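Uncharacterized protein MJ0327 (Methanocaldococcus jannaschii DSM 2661, PDB 2QTD) is of unknown function but, as a member of the dinitrogenase iron-molybdenum cofactor family with a ribonuclease H-like fold, may take part in handling such a cofactor. Local coordinates at residues M2-A8 against I28-N34. Numbering follows the deposited sequence. Where two conformers were deposited one is given.
Sequences MINMKVA and IVRIDDN
Strands 5-8 and 28-32 run antiparallel, their axes 4.7 Å apart at closest approach and 155° between directions. Met5 pairs with Ile31 and Val7 with Val29 as hydrogen-bonded pairs: Met5 N to Ile31 O is 2.9 Å, and Ile31 N to Met5 O, Val7 N to Val29 O and Val29 N to Val7 O are each 2.8 Å. Lys6-Arg30 and Ala8-Ile28 are the non-hydrogen-bonded pairs.

Beyond the strands the register slips. Asp33 and Asn34 both take positive phi (40° and 56°), turning the chain so that Asn34 grips Ile3 twice, Ile3 N to Asn34 OD1 at 2.8 Å and Asn34 N to Ile3 O at 3.2 Å.

On one face, Ile3 CG1 meets Ile31 CG2 at 3.5 Å and Val7 CG2 meets Ile31 CD1 at 3.7 Å; Phe94 of helix 87-95 packs against Ile3 and Val7. On the other, Ala8 CB touches Ile28 CD1 (3.6 Å), while Arg30, with chi2 and chi3 both p, folds its guanidinium over strand 5-8, Arg30 NH1 lying 3.6 Å from Met5 C. Lys6 NZ forms its salt bridge with Glu55.

Strand 35-43 flanks 25-32, and parallel strand 59-62 flanks 5-11, so this is the inner of the two antiparallel pairings in the 3-2-1-4-5 mixed sheet of the ribonuclease H-like fold.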
HETATM    1  N   MSE A   2     -10.747  15.843  -5.687  1.00 48.27           N
HETATM    2  CA  MSE A   2     -10.801  15.031  -4.434  1.00 49.66           C
HETATM    3  C   MSE A   2     -10.478  13.569  -4.717  1.00 45.62           C
HETATM    4  O   MSE A   2     -10.899  13.032  -5.746  1.00 45.43           O
HETATM    5  CB  MSE A   2     -12.193  15.075  -3.841  1.00 51.11           C
HETATM    6  CG  MSE A   2     -12.847  16.437  -3.835  1.00 53.08           C
HETATM    7 SE   MSE A   2     -14.328  16.257  -2.620  0.75 57.07          SE
HETATM    8  CE  MSE A   2     -13.391  16.368  -0.857  1.00 49.23           C
ATOM      9  N   ILE A   3      -9.755  12.912  -3.808  1.00 39.70           N
ATOM     10  CA  ILE A   3      -9.409  11.519  -4.052  1.00 37.10           C
ATOM     11  C   ILE A   3     -10.498  10.542  -3.532  1.00 31.88           C
ATOM     12  O   ILE A   3     -10.992  10.686  -2.385  1.00 31.10           O
ATOM     13  CB  ILE A   3      -7.911  11.157  -3.665  1.00 37.11           C
ATOM     14  CG1 ILE A   3      -7.678  10.852  -2.201  1.00 43.33           C
ATOM     15  CG2 ILE A   3      -6.937  12.268  -4.125  1.00 42.50           C
ATOM     16  CD1 ILE A   3      -6.424   9.972  -2.001  1.00 32.60           C
ATOM     17  N   ASN A   4     -10.875   9.635  -4.435  1.00 30.12           N
ATOM     18  CA  ASN A   4     -11.707   8.475  -4.177  0.50 30.33           C
ATOM     19  C   ASN A   4     -10.928   7.195  -4.566  1.00 29.96           C
ATOM     20  O   ASN A   4     -11.016   6.792  -5.756  1.00 30.78           O
ATOM     21  CB  ASN A   4     -12.961   8.594  -5.053  0.50 31.24           C
ATOM     22  CG  ASN A   4     -13.755   9.863  -4.771  0.50 32.04           C
ATOM     23  OD1 ASN A   4     -13.809  10.791  -5.591  0.50 35.61           O
ATOM     24  ND2 ASN A   4     -14.392   9.898  -3.622  0.50 26.87           N
HETATM   25  N   MSE A   5     -10.175   6.570  -3.642  1.00 27.48           N
HETATM   26  CA  MSE A   5      -9.237   5.488  -3.986  0.50 27.02           C
HETATM   27  C   MSE A   5      -9.150   4.401  -2.924  1.00 25.29           C
HETATM   28  O   MSE A   5      -9.417   4.648  -1.765  1.00 24.37           O
HETATM   29  CB  MSE A   5      -7.834   6.079  -4.162  0.50 28.04           C
HETATM   30  CG  MSE A   5      -7.661   6.993  -5.380  0.50 25.15           C
HETATM   31 SE   MSE A   5      -5.828   7.602  -5.382  0.37 28.52          SE
HETATM   32  CE  MSE A   5      -4.963   6.196  -6.407  0.50 22.28           C
ATOM     33  N   LYS A   6      -8.708   3.217  -3.338  1.00 23.59           N
ATOM     34  CA  LYS A   6      -8.382   2.127  -2.440  1.00 20.81           C
ATOM     35  C   LYS A   6      -6.838   1.978  -2.468  1.00 16.07           C
ATOM     36  O   LYS A   6      -6.252   1.916  -3.539  1.00 18.40           O
ATOM     37  CB  LYS A   6      -9.055   0.832  -2.924  1.00 18.40           C
ATOM     38  CG  LYS A   6      -8.861  -0.362  -2.035  1.00 26.49           C
ATOM     39  CD  LYS A   6      -9.405  -1.664  -2.629  1.00 25.62           C
ATOM     40  CE  LYS A   6     -10.884  -1.626  -2.917  1.00 31.31           C
ATOM     41  NZ  LYS A   6     -11.466  -3.003  -3.118  1.00 26.17           N
ATOM     42  N   VAL A   7      -6.230   1.967  -1.282  1.00 15.73           N
ATOM     43  CA  VAL A   7      -4.764   1.938  -1.160  1.00 17.37           C
ATOM     44  C   VAL A   7      -4.376   0.766  -0.283  1.00 17.00           C
ATOM     45  O   VAL A   7      -4.940   0.565   0.804  1.00 16.41           O
ATOM     46  CB  VAL A   7      -4.202   3.237  -0.564  1.00 17.55           C
ATOM     47  CG1 VAL A   7      -2.653   3.194  -0.552  1.00 18.36           C
ATOM     48  CG2 VAL A   7      -4.764   4.508  -1.322  1.00 16.84           C
ATOM     49  N   ALA A   8      -3.452  -0.033  -0.770  1.00 16.86           N
ATOM     50  CA  ALA A   8      -2.839  -1.117   0.076  1.00 17.93           C
ATOM     51  C   ALA A   8      -1.488  -0.691   0.700  1.00 21.57           C
ATOM     52  O   ALA A   8      -0.589  -0.221   0.012  1.00 21.13           O
ATOM     53  CB  ALA A   8      -2.714  -2.409  -0.734  1.00 20.31           C
ATOM     54  N   ILE A  28      -5.795  -2.508   3.798  1.00 19.32           N
ATOM     55  CA  ILE A  28      -6.543  -1.988   2.660  1.00 19.74           C
ATOM     56  C   ILE A  28      -7.379  -0.807   3.173  1.00 20.17           C
ATOM     57  O   ILE A  28      -8.260  -0.970   4.019  1.00 22.10           O
ATOM     58  CB  ILE A  28      -7.411  -3.066   1.977  1.00 19.45           C
ATOM     59  CG1 ILE A  28      -6.658  -4.359   1.665  1.00 22.31           C
ATOM     60  CG2 ILE A  28      -8.065  -2.527   0.733  1.00 19.44           C
ATOM     61  CD1 ILE A  28      -5.377  -4.186   0.888  1.00 19.29           C
ATOM     62  N   VAL A  29      -7.055   0.385   2.686  1.00 20.00           N
ATOM     63  CA  VAL A  29      -7.768   1.587   3.104  0.50 20.18           C
ATOM     64  C   VAL A  29      -8.543   2.165   1.946  1.00 21.16           C
ATOM     65  O   VAL A  29      -8.030   2.328   0.841  1.00 20.45           O
ATOM     66  CB  VAL A  29      -6.863   2.660   3.759  0.50 21.26           C
ATOM     67  CG1 VAL A  29      -6.259   2.159   5.062  0.50 21.70           C
ATOM     68  CG2 VAL A  29      -5.787   3.128   2.827  0.50 24.00           C
ATOM     69  N   ARG A  30      -9.816   2.474   2.220  1.00 19.78           N
ATOM     70  CA  ARG A  30     -10.683   3.177   1.273  1.00 19.19           C
ATOM     71  C   ARG A  30     -10.676   4.632   1.695  1.00 21.09           C
ATOM     72  O   ARG A  30     -11.027   4.940   2.828  1.00 23.41           O
ATOM     73  CB  ARG A  30     -12.127   2.659   1.282  1.00 20.91           C
ATOM     74  CG  ARG A  30     -13.193   3.565   0.699  1.00 28.09           C
ATOM     75  CD  ARG A  30     -12.977   3.871  -0.736  1.00 42.79           C
ATOM     76  NE  ARG A  30     -13.008   2.662  -1.553  1.00 49.04           N
ATOM     77  CZ  ARG A  30     -12.829   2.643  -2.878  1.00 54.71           C
ATOM     78  NH1 ARG A  30     -12.638   3.773  -3.563  1.00 54.36           N
ATOM     79  NH2 ARG A  30     -12.874   1.475  -3.527  1.00 57.08           N
ATOM     80  N   ILE A  31     -10.296   5.506   0.769  1.00 23.05           N
ATOM     81  CA  ILE A  31     -10.227   6.949   0.991  1.00 25.35           C
ATOM     82  C   ILE A  31     -11.303   7.547   0.121  1.00 25.44           C
ATOM     83  O   ILE A  31     -11.420   7.184  -1.052  1.00 26.87           O
ATOM     84  CB  ILE A  31      -8.878   7.537   0.591  1.00 23.93           C
ATOM     85  CG1 ILE A  31      -7.757   7.039   1.525  1.00 25.68           C
ATOM     86  CG2 ILE A  31      -9.003   9.129   0.549  1.00 23.46           C
ATOM     87  CD1 ILE A  31      -6.312   6.981   0.873  1.00 27.08           C
ATOM     88  N   ASP A  32     -12.137   8.413   0.689  1.00 29.42           N
ATOM     89  CA  ASP A  32     -13.249   8.966  -0.041  1.00 29.88           C
ATOM     90  C   ASP A  32     -13.453  10.379   0.397  1.00 30.80           C
ATOM     91  O   ASP A  32     -13.298  10.672   1.588  1.00 30.11           O
ATOM     92  CB  ASP A  32     -14.522   8.195   0.237  1.00 34.16           C
ATOM     93  CG  ASP A  32     -15.370   8.048  -0.974  1.00 40.03           C
ATOM     94  OD1 ASP A  32     -15.411   9.000  -1.794  1.00 38.45           O
ATOM     95  OD2 ASP A  32     -15.948   6.942  -1.124  1.00 58.04           O
ATOM     96  N   ASP A  33     -13.739  11.238  -0.576  1.00 27.17           N
ATOM     97  CA  ASP A  33     -13.767  12.672  -0.375  1.00 30.33           C
ATOM     98  C   ASP A  33     -12.616  13.103   0.532  1.00 31.50           C
ATOM     99  O   ASP A  33     -12.835  13.769   1.543  1.00 29.31           O
ATOM    100  CB  ASP A  33     -15.147  13.055   0.187  1.00 30.82           C
ATOM    101  CG  ASP A  33     -16.259  12.934  -0.853  1.00 37.50           C
ATOM    102  OD1 ASP A  33     -16.052  13.362  -2.020  1.00 45.28           O
ATOM    103  OD2 ASP A  33     -17.347  12.432  -0.494  1.00 42.75           O
ATOM    104  N   ASN A  34     -11.404  12.647   0.169  1.00 29.06           N
ATOM    105  CA  ASN A  34     -10.160  12.877   0.929  1.00 29.61           C
ATOM    106  C   ASN A  34     -10.130  12.425   2.412  1.00 27.70           C
ATOM    107  O   ASN A  34      -9.359  12.967   3.197  1.00 25.86           O
ATOM    108  CB  ASN A  34      -9.767  14.374   0.821  1.00 29.95           C
ATOM    109  CG  ASN A  34      -9.530  14.818  -0.621  1.00 28.21           C
ATOM    110  OD1 ASN A  34      -8.879  14.113  -1.393  1.00 29.02           O
ATOM    111  ND2 ASN A  34     -10.046  15.999  -0.982  1.00 27.17           N
TER